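Local structure of putative flagella-related protein H (Methanocaldococcus jannaschii DSM 2661, 4WIA) at residues Gly23-His26 / Gly27-Ile30; Gln64-Thr67 / Leu68-Ile71; Ile129-Leu132 / Ile133-Ala137; Phe148-Arg151 / Ile152-Leu155. The protein probably binds ATP and magnesium as a RecA/KaiC-like P-loop accessory protein of the archaellum, the archaeal flagellum. All coordinates share one frame; numbering follows the deposited sequence.

Interaction 1: residues Gly23-His26 / Gly27-Ile30; sequences GIPH and GSLI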
# COMPACT_ATOMS: atom_id res chain seq x y z
N GLY A 23 -7.50 -8.73 10.57
CA GLY A 23 -7.23 -9.34 9.30
C GLY A 23 -7.79 -10.75 9.28
O GLY A 23 -8.47 -11.17 10.22
N ILE A 24 -7.49 -11.49 8.22
CA ILE A 24 -7.95 -12.83 8.10
C ILE A 24 -6.75 -13.74 8.37
O ILE A 24 -5.70 -13.52 7.80
CB ILE A 24 -8.45 -13.08 6.69
CG1 ILE A 24 -9.71 -12.27 6.40
CG2 ILE A 24 -8.74 -14.58 6.50
CD1 ILE A 24 -10.93 -12.70 7.19
N PRO A 25 -6.88 -14.71 9.30
CA PRO A 25 -5.73 -15.58 9.56
C PRO A 25 -5.40 -16.43 8.36
O PRO A 25 -6.29 -17.01 7.69
CB PRO A 25 -6.18 -16.46 10.73
CG PRO A 25 -7.30 -15.73 11.36
CD PRO A 25 -7.98 -14.97 10.24
N HIS A 26 -4.13 -16.48 8.06
CA HIS A 26 -3.62 -17.47 7.14
C HIS A 26 -4.12 -18.88 7.51
O HIS A 26 -4.26 -19.19 8.67
CB HIS A 26 -2.08 -17.39 7.08
CG HIS A 26 -1.61 -16.26 6.21
ND1 HIS A 26 -0.84 -15.21 6.66
CD2 HIS A 26 -1.81 -16.02 4.90
CE1 HIS A 26 -0.63 -14.36 5.68
NE2 HIS A 26 -1.19 -14.84 4.60
N GLY A 27 -4.39 -19.72 6.50
CA GLY A 27 -4.92 -21.04 6.72
C GLY A 27 -6.41 -21.06 7.02
O GLY A 27 -6.91 -22.05 7.49
N SER A 28 -7.12 -19.97 6.82
CA SER A 28 -8.54 -19.97 7.12
C SER A 28 -9.34 -20.65 5.98
O SER A 28 -9.02 -20.45 4.79
CB SER A 28 -9.04 -18.53 7.33
OG SER A 28 -8.55 -17.99 8.57
N LEU A 29 -10.36 -21.39 6.36
CA LEU A 29 -11.42 -21.74 5.51
C LEU A 29 -12.69 -21.01 5.97
O LEU A 29 -13.33 -21.36 6.98
CB LEU A 29 -11.68 -23.24 5.53
CG LEU A 29 -12.88 -23.70 4.70
CD1 LEU A 29 -12.70 -23.46 3.21
CD2 LEU A 29 -13.14 -25.19 4.95
N ILE A 30 -13.10 -20.04 5.17
CA ILE A 30 -14.19 -19.21 5.49
C ILE A 30 -15.39 -19.68 4.70
O ILE A 30 -15.34 -19.80 3.49
CB ILE A 30 -13.89 -17.76 5.07
CG1 ILE A 30 -12.55 -17.32 5.65
CG2 ILE A 30 -15.02 -16.84 5.52
CD1 ILE A 30 -12.23 -15.85 5.48

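Interaction 2: residues Gln64-Thr67 / Leu68-Ile71; sequences QLTT and LEFI. With SO4 (sulfate ion), chain F.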
# COMPACT_ATOMS: atom_id res chain seq x y z
N GLN A 64 -21.52 -17.60 -11.44
CA GLN A 64 -22.60 -16.66 -11.81
C GLN A 64 -22.23 -15.58 -12.84
O GLN A 64 -23.06 -15.23 -13.64
CB GLN A 64 -23.14 -15.99 -10.55
CG GLN A 64 -23.76 -16.99 -9.58
CD GLN A 64 -24.28 -16.32 -8.33
OE1 GLN A 64 -24.22 -15.12 -8.19
NE2 GLN A 64 -24.74 -17.12 -7.39
N LEU A 65 -21.00 -15.09 -12.83
CA LEU A 65 -20.63 -13.98 -13.65
C LEU A 65 -19.51 -14.32 -14.61
O LEU A 65 -18.46 -14.88 -14.22
CB LEU A 65 -20.19 -12.80 -12.77
CG LEU A 65 -21.19 -12.29 -11.71
CD1 LEU A 65 -20.60 -11.20 -10.87
CD2 LEU A 65 -22.50 -11.74 -12.35
N THR A 66 -19.70 -13.91 -15.85
CA THR A 66 -18.63 -13.91 -16.84
C THR A 66 -17.63 -12.88 -16.41
O THR A 66 -17.89 -12.10 -15.48
CB THR A 66 -19.11 -13.49 -18.24
OG1 THR A 66 -19.68 -12.18 -18.15
CG2 THR A 66 -20.12 -14.45 -18.81
N THR A 67 -16.47 -12.88 -17.07
CA THR A 67 -15.42 -11.91 -16.76
C THR A 67 -15.97 -10.46 -16.93
O THR A 67 -15.81 -9.62 -16.08
CB THR A 67 -14.17 -12.17 -17.62
OG1 THR A 67 -13.76 -13.52 -17.39
CG2 THR A 67 -13.00 -11.29 -17.22
N LEU A 68 -16.65 -10.23 -18.01
CA LEU A 68 -17.17 -8.92 -18.34
C LEU A 68 -18.11 -8.43 -17.22
O LEU A 68 -17.91 -7.34 -16.67
CB LEU A 68 -17.89 -9.03 -19.67
CG LEU A 68 -18.47 -7.90 -20.47
CD1 LEU A 68 -19.94 -7.66 -20.20
CD2 LEU A 68 -17.63 -6.68 -20.19
N GLU A 69 -19.09 -9.27 -16.85
CA GLU A 69 -20.03 -8.95 -15.80
C GLU A 69 -19.31 -8.71 -14.48
O GLU A 69 -19.66 -7.81 -13.75
CB GLU A 69 -21.08 -10.06 -15.65
CG GLU A 69 -21.93 -10.35 -16.88
CD GLU A 69 -22.78 -11.64 -16.74
OE1 GLU A 69 -24.00 -11.53 -16.97
OE2 GLU A 69 -22.29 -12.78 -16.40
N PHE A 70 -18.28 -9.48 -14.20
CA PHE A 70 -17.49 -9.30 -12.99
C PHE A 70 -16.77 -7.92 -12.98
O PHE A 70 -16.78 -7.19 -11.98
CB PHE A 70 -16.49 -10.43 -12.84
CG PHE A 70 -15.70 -10.37 -11.59
CD1 PHE A 70 -16.28 -10.72 -10.38
CD2 PHE A 70 -14.37 -9.98 -11.59
CE1 PHE A 70 -15.54 -10.67 -9.18
CE2 PHE A 70 -13.67 -9.91 -10.40
CZ PHE A 70 -14.24 -10.23 -9.20
N ILE A 71 -16.14 -7.58 -14.09
CA ILE A 71 -15.49 -6.29 -14.15
C ILE A 71 -16.51 -5.15 -13.90
O ILE A 71 -16.21 -4.22 -13.15
CB ILE A 71 -14.78 -6.11 -15.47
CG1 ILE A 71 -13.55 -7.01 -15.51
CG2 ILE A 71 -14.37 -4.65 -15.69
CD1 ILE A 71 -13.11 -7.29 -16.92
S SO4 F . -26.53 -17.84 -4.30
O1 SO4 F . -27.11 -17.59 -2.97
O2 SO4 F . -26.64 -16.75 -5.32
O3 SO4 F . -27.39 -18.98 -4.75
O4 SO4 F . -25.06 -18.22 -4.27

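Interaction 3: residues Ile129-Leu132 / Ile133-Ala137; sequences ISAL and IANDA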
# COMPACT_ATOMS: atom_id res chain seq x y z
N ILE A 129 -19.70 -22.46 -3.99
CA ILE A 129 -19.31 -23.83 -3.81
C ILE A 129 -20.57 -24.70 -3.71
O ILE A 129 -20.57 -25.83 -4.20
CB ILE A 129 -18.39 -24.03 -2.61
CG1 ILE A 129 -17.58 -25.31 -2.75
CG2 ILE A 129 -19.19 -24.13 -1.33
CD1 ILE A 129 -16.66 -25.38 -3.95
N SER A 130 -21.66 -24.16 -3.17
CA SER A 130 -22.91 -24.93 -3.09
C SER A 130 -23.47 -25.30 -4.48
O SER A 130 -23.91 -26.44 -4.67
CB SER A 130 -23.98 -24.24 -2.21
OG SER A 130 -24.50 -23.07 -2.79
N ALA A 131 -23.40 -24.39 -5.45
CA ALA A 131 -23.82 -24.73 -6.83
C ALA A 131 -22.91 -25.81 -7.43
O ALA A 131 -23.40 -26.73 -8.11
CB ALA A 131 -23.82 -23.51 -7.71
N LEU A 132 -21.61 -25.75 -7.17
CA LEU A 132 -20.67 -26.75 -7.72
C LEU A 132 -20.88 -28.13 -7.13
O LEU A 132 -20.76 -29.13 -7.83
CB LEU A 132 -19.24 -26.30 -7.47
CG LEU A 132 -18.80 -25.06 -8.25
CD1 LEU A 132 -17.48 -24.50 -7.75
CD2 LEU A 132 -18.68 -25.33 -9.75
N ILE A 133 -21.17 -28.21 -5.83
CA ILE A 133 -21.50 -29.49 -5.22
C ILE A 133 -22.83 -30.01 -5.76
O ILE A 133 -22.91 -31.13 -6.26
CB ILE A 133 -21.56 -29.41 -3.69
CG1 ILE A 133 -20.17 -29.01 -3.18
CG2 ILE A 133 -22.02 -30.75 -3.10
CD1 ILE A 133 -20.08 -28.51 -1.74
N ALA A 134 -23.87 -29.19 -5.68
CA ALA A 134 -25.23 -29.61 -6.01
C ALA A 134 -25.34 -30.11 -7.44
O ALA A 134 -26.21 -30.90 -7.72
CB ALA A 134 -26.21 -28.47 -5.77
N ASN A 135 -24.49 -29.61 -8.32
CA ASN A 135 -24.50 -30.02 -9.70
C ASN A 135 -23.36 -30.93 -10.11
O ASN A 135 -23.18 -31.19 -11.30
CB ASN A 135 -24.56 -28.81 -10.59
CG ASN A 135 -25.80 -28.02 -10.37
OD1 ASN A 135 -26.88 -28.50 -10.61
ND2 ASN A 135 -25.67 -26.82 -9.87
N ASP A 136 -22.61 -31.43 -9.14
CA ASP A 136 -21.53 -32.36 -9.45
C ASP A 136 -22.09 -33.73 -9.84
O ASP A 136 -23.10 -34.18 -9.30
CB ASP A 136 -20.60 -32.51 -8.28
CG ASP A 136 -19.47 -33.44 -8.57
OD1 ASP A 136 -18.56 -33.00 -9.29
OD2 ASP A 136 -19.51 -34.60 -8.07
N ALA A 137 -21.41 -34.38 -10.79
CA ALA A 137 -21.81 -35.68 -11.31
C ALA A 137 -20.61 -36.61 -11.19
O ALA A 137 -19.94 -36.92 -12.19
CB ALA A 137 -22.21 -35.56 -12.77

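Interaction 4: residues Phe148-Arg151 / Ile152-Leu155; sequences FFKR and ITAL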
# COMPACT_ATOMS: atom_id res chain seq x y z
N PHE A 148 -9.62 -31.96 0.98
CA PHE A 148 -8.76 -31.33 0.03
C PHE A 148 -8.50 -29.86 0.39
O PHE A 148 -7.36 -29.38 0.36
CB PHE A 148 -9.38 -31.42 -1.36
CG PHE A 148 -8.72 -30.50 -2.35
CD1 PHE A 148 -7.50 -30.85 -2.91
CD2 PHE A 148 -9.24 -29.25 -2.60
CE1 PHE A 148 -6.86 -30.01 -3.77
CE2 PHE A 148 -8.60 -28.39 -3.48
CZ PHE A 148 -7.40 -28.77 -4.08
N PHE A 149 -9.57 -29.13 0.67
CA PHE A 149 -9.43 -27.71 1.14
C PHE A 149 -8.54 -27.59 2.39
O PHE A 149 -7.70 -26.69 2.47
CB PHE A 149 -10.79 -27.06 1.43
CG PHE A 149 -11.57 -26.68 0.21
CD1 PHE A 149 -11.00 -26.62 -1.04
CD2 PHE A 149 -12.92 -26.41 0.34
CE1 PHE A 149 -11.75 -26.29 -2.13
CE2 PHE A 149 -13.68 -26.05 -0.75
CZ PHE A 149 -13.09 -25.97 -1.99
N LYS A 150 -8.72 -28.50 3.33
CA LYS A 150 -7.85 -28.55 4.53
C LYS A 150 -6.35 -28.73 4.22
O LYS A 150 -5.50 -28.18 4.89
CB LYS A 150 -8.33 -29.65 5.51
CG LYS A 150 -9.59 -29.24 6.26
CD LYS A 150 -9.52 -27.85 6.87
CE LYS A 150 -10.89 -27.58 7.51
NZ LYS A 150 -10.93 -26.76 8.72
N ARG A 151 -6.09 -29.49 3.19
CA ARG A 151 -4.76 -29.76 2.68
C ARG A 151 -4.19 -28.46 2.09
O ARG A 151 -3.06 -28.08 2.39
CB ARG A 151 -4.92 -30.87 1.61
CG ARG A 151 -4.03 -32.06 1.72
CD ARG A 151 -4.81 -33.39 1.50
NE ARG A 151 -5.39 -33.53 0.14
CZ ARG A 151 -6.48 -34.24 -0.19
NH1 ARG A 151 -6.90 -34.24 -1.46
NH2 ARG A 151 -7.16 -34.94 0.73
N ILE A 152 -5.00 -27.72 1.36
CA ILE A 152 -4.53 -26.44 0.82
C ILE A 152 -4.37 -25.34 1.91
O ILE A 152 -3.37 -24.60 1.92
CB ILE A 152 -5.46 -25.94 -0.28
CG1 ILE A 152 -5.58 -26.94 -1.40
CG2 ILE A 152 -5.03 -24.58 -0.78
CD1 ILE A 152 -4.35 -27.08 -2.27
N THR A 153 -5.33 -25.23 2.82
CA THR A 153 -5.20 -24.21 3.90
C THR A 153 -4.07 -24.54 4.83
O THR A 153 -3.46 -23.65 5.40
CB THR A 153 -6.50 -24.00 4.71
OG1 THR A 153 -7.00 -25.23 5.24
CG2 THR A 153 -7.56 -23.42 3.83
N ALA A 154 -3.72 -25.82 4.93
CA ALA A 154 -2.53 -26.21 5.68
C ALA A 154 -1.26 -25.60 5.09
O ALA A 154 -0.25 -25.49 5.78
CB ALA A 154 -2.39 -27.73 5.76
N LEU A 155 -1.28 -25.22 3.83
CA LEU A 155 -0.15 -24.51 3.22
C LEU A 155 -0.20 -23.02 3.48
O LEU A 155 0.51 -22.28 2.82
CB LEU A 155 -0.11 -24.71 1.69
CG LEU A 155 0.08 -26.14 1.12
CD1 LEU A 155 1.26 -26.93 1.72
CD2 LEU A 155 -1.18 -26.95 1.27
O HOH W 1 -5.78 -26.92 7.42

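Interaction 1: residues Gly23-His26 / Gly27-Ile30
Pro25 and Ser28 meet across a type II beta turn that joins strand 24-25 to strand 29-33. His26 and Gly27 fill its two central positions. Gly27 has the positive phi (78°) that the third position of this turn type favours. The backbone bond that closes the turn, from Ser28 N to Pro25 O, is weak at 3.2 Å and bent to 126°.

The side chain of Ser28 makes up for this. Its hydroxyl donates to the same carbonyl, with Ser28 OG 2.6 Å from Pro25 O. OG stands beside the backbone N and anti to the carbonyl carbon (chi1 -72°), which turns it back toward Pro25. Pro25 O thus takes two donors from one residue. The hydroxyl also lies against the proline ring, with Ser28 OG 3.5 Å from Pro25 CD.

Beyond the turn, Ile24 and Ile30 meet end to end through their CD1 methyls, 3.8 Å apart. Ile30 CD1 also lies 3.9 Å from Ile24 CG2.

The two isoleucines share Met182 of strand 182-191 as a neighbour. Strand 29-33 lies between that strand and strand 158-163 in the central sheet. Leu29 points to the other side, onto Met146 and Phe149 of helix 142-153. Strand 24-25 pairs instead with strand 6-7.

Interaction 2: residues Gln64-Thr67 / Leu68-Ile71
Thr66 and Glu69 form a capping box at the start of helix 67-76, with Thr66 as the N-cap. Each side chain bonds the other's backbone amide. Glu69 N donates to Thr66 OG1 at 3.2 Å, and Thr66 N donates to Glu69 OE2 at 2.9 Å and 171°, using the anti lone pair of the carboxylate oxygen. Thr66 OG1 sits between its backbone N and carbonyl carbon (chi1 58°), a position that faces it to the helix end. It also gives a weak bond of its own to Glu69 OE2. The helix dipole would probably favour a charged carboxylate here.

Ordinary helix bonds follow at once. Phe70 N donates to Thr66 O and Ile71 N to Thr67 O, both at 2.9 Å.

Apolar contacts are looser. Leu65 CD2 lies 4.0 Å from Glu69 CB, and Leu65 CD1 comes to the edge of the Phe70 ring, 4.4 Å from its CD1. Thr67 CG2 and Ile71 CD1 touch at 4.0 Å.

The extended chain of Gln64 carries its amide off from the helix. Its NE2 donates to sulfate O2 at 2.8 Å. The sulfate, probably from the crystallisation liquor, is also held by Lys40 and Asn164. Gln64 and Lys40 are inferred ATP-binding residues.

The cap follows strand 58-62. Phe70 stacks on Tyr92 of the adjoining strand 90-94, and Ile71 rests on helix 82-87.

Interaction 3: residues Ile129-Leu132 / Ile133-Ala137
Helix 129-134 is a short helix that follows strand 123-127, and its C-terminal end is closed by Asn135. This is the first residue to leave helical geometry. It bonds Ala131 O twice: the backbone Asn135 N donates at 3.1 Å, and the side-chain Asn135 ND2 at 2.9 Å. The two donors come from opposite faces of the carbonyl plane. Neither bond is straight, with angles of 141° and 133° at the hydrogens. Asn135 CG stands beside its own backbone N (chi1 -62°), which folds the amide back over the last turn. A carbonyl at the helix end is therefore gripped by one residue.

The preceding bonds are regular. Ile133 N donates to Ile129 O and Ala134 N to Ser130 O, both at 2.9 Å. Asp136 N then bonds Ile133 O, a tighter turn as the chain departs.

Ile129 and Ile133 make the apolar contact. Their side chains run at a slant to each other, with Ile129 CG1 4.2 Å from Ile133 CD1. Ile133 CG1 also lies 3.4 Å from Ile129 O.

Ser130 turns to the other side, where its hydroxyl bonds Glu167, Ser128 and Asn164 N. Asp136 has Ser138 and Leu109 N as partners. Leu132 packs on Phe108 and Val112 of helix 108-114.

Ser130 lies about 6 Å from Lys40 between side chains, so the helix starts beside the probable nucleotide pocket. The strand-to-helix passage belongs to the P-loop NTPase fold.

Interaction 4: residues Phe148-Arg151 / Ile152-Leu155
Phe148 and Ile152 make the tight part of this helical contact. Ile152 CG1 lies over one face of the Phe148 ring, toward its rim. It is 4.1 Å from the ring centroid and 25° off the ring normal, a CH-pi contact. The closest ring atom, Phe148 CZ, is 3.7 Å from Ile152 CG1. Phe148 CG is anti to its backbone N (chi1 166°), which swings the ring along the helix toward Ile152. The backbones of the same two residues are joined by Ile152 N to Phe148 O, 3.1 Å.

The next bond along the helix is shorter. Thr153 N donates to Phe149 O at 2.8 Å, almost straight. Thr153 OG1 lies 3.2 Å from Phe149 O and 3.3 Å from Lys150 O.

The other side is wetter and less regular. Ala154 N reaches Lys150 O at 3.0 Å but comes from above the carbonyl plane, with a bent angle of 142°. A water donates to Lys150 O at 2.8 Å and also bonds Thr153 OG1. Arg151 is exposed and bent along its chain, yet it folds back onto Phe148. One face of its guanidinium covers Phe148 CA, and NH1 comes to the edge of the phenylalanine ring. Ala154 and Leu155 are likewise exposed.

Phe148 meets Tyr119 edge to face and touches Met113 of helix 108-114. Phe149 and Ile152 turn to strand 158-163, where both pack on Ile159. Lys150 NZ bonds Ser179 O at the end of helix 170-179.

How the interactions relate
Interactions 1 and 3 are buried, interaction 4 is partly buried, and interaction 2 lies at the surface. Interactions 1 and 4 touch: Thr153 packs against the carbonyls of Gly27 and Ser28, and Leu29 meets Phe149. Phe149 also touches Ile129, so helix 142-153 links interactions 1 and 3. Interactions 2 and 3 lie closer to the probable nucleotide pocket and do not touch, with nearest atoms about 6 Å apart. Their chemistry suits opposite helix ends: a capping box opens helix 67-76, and an asparagine amide closes helix 129-134. Interaction 1 instead secures a beta turn with a serine hydroxyl, while interaction 4 relies on an aromatic face.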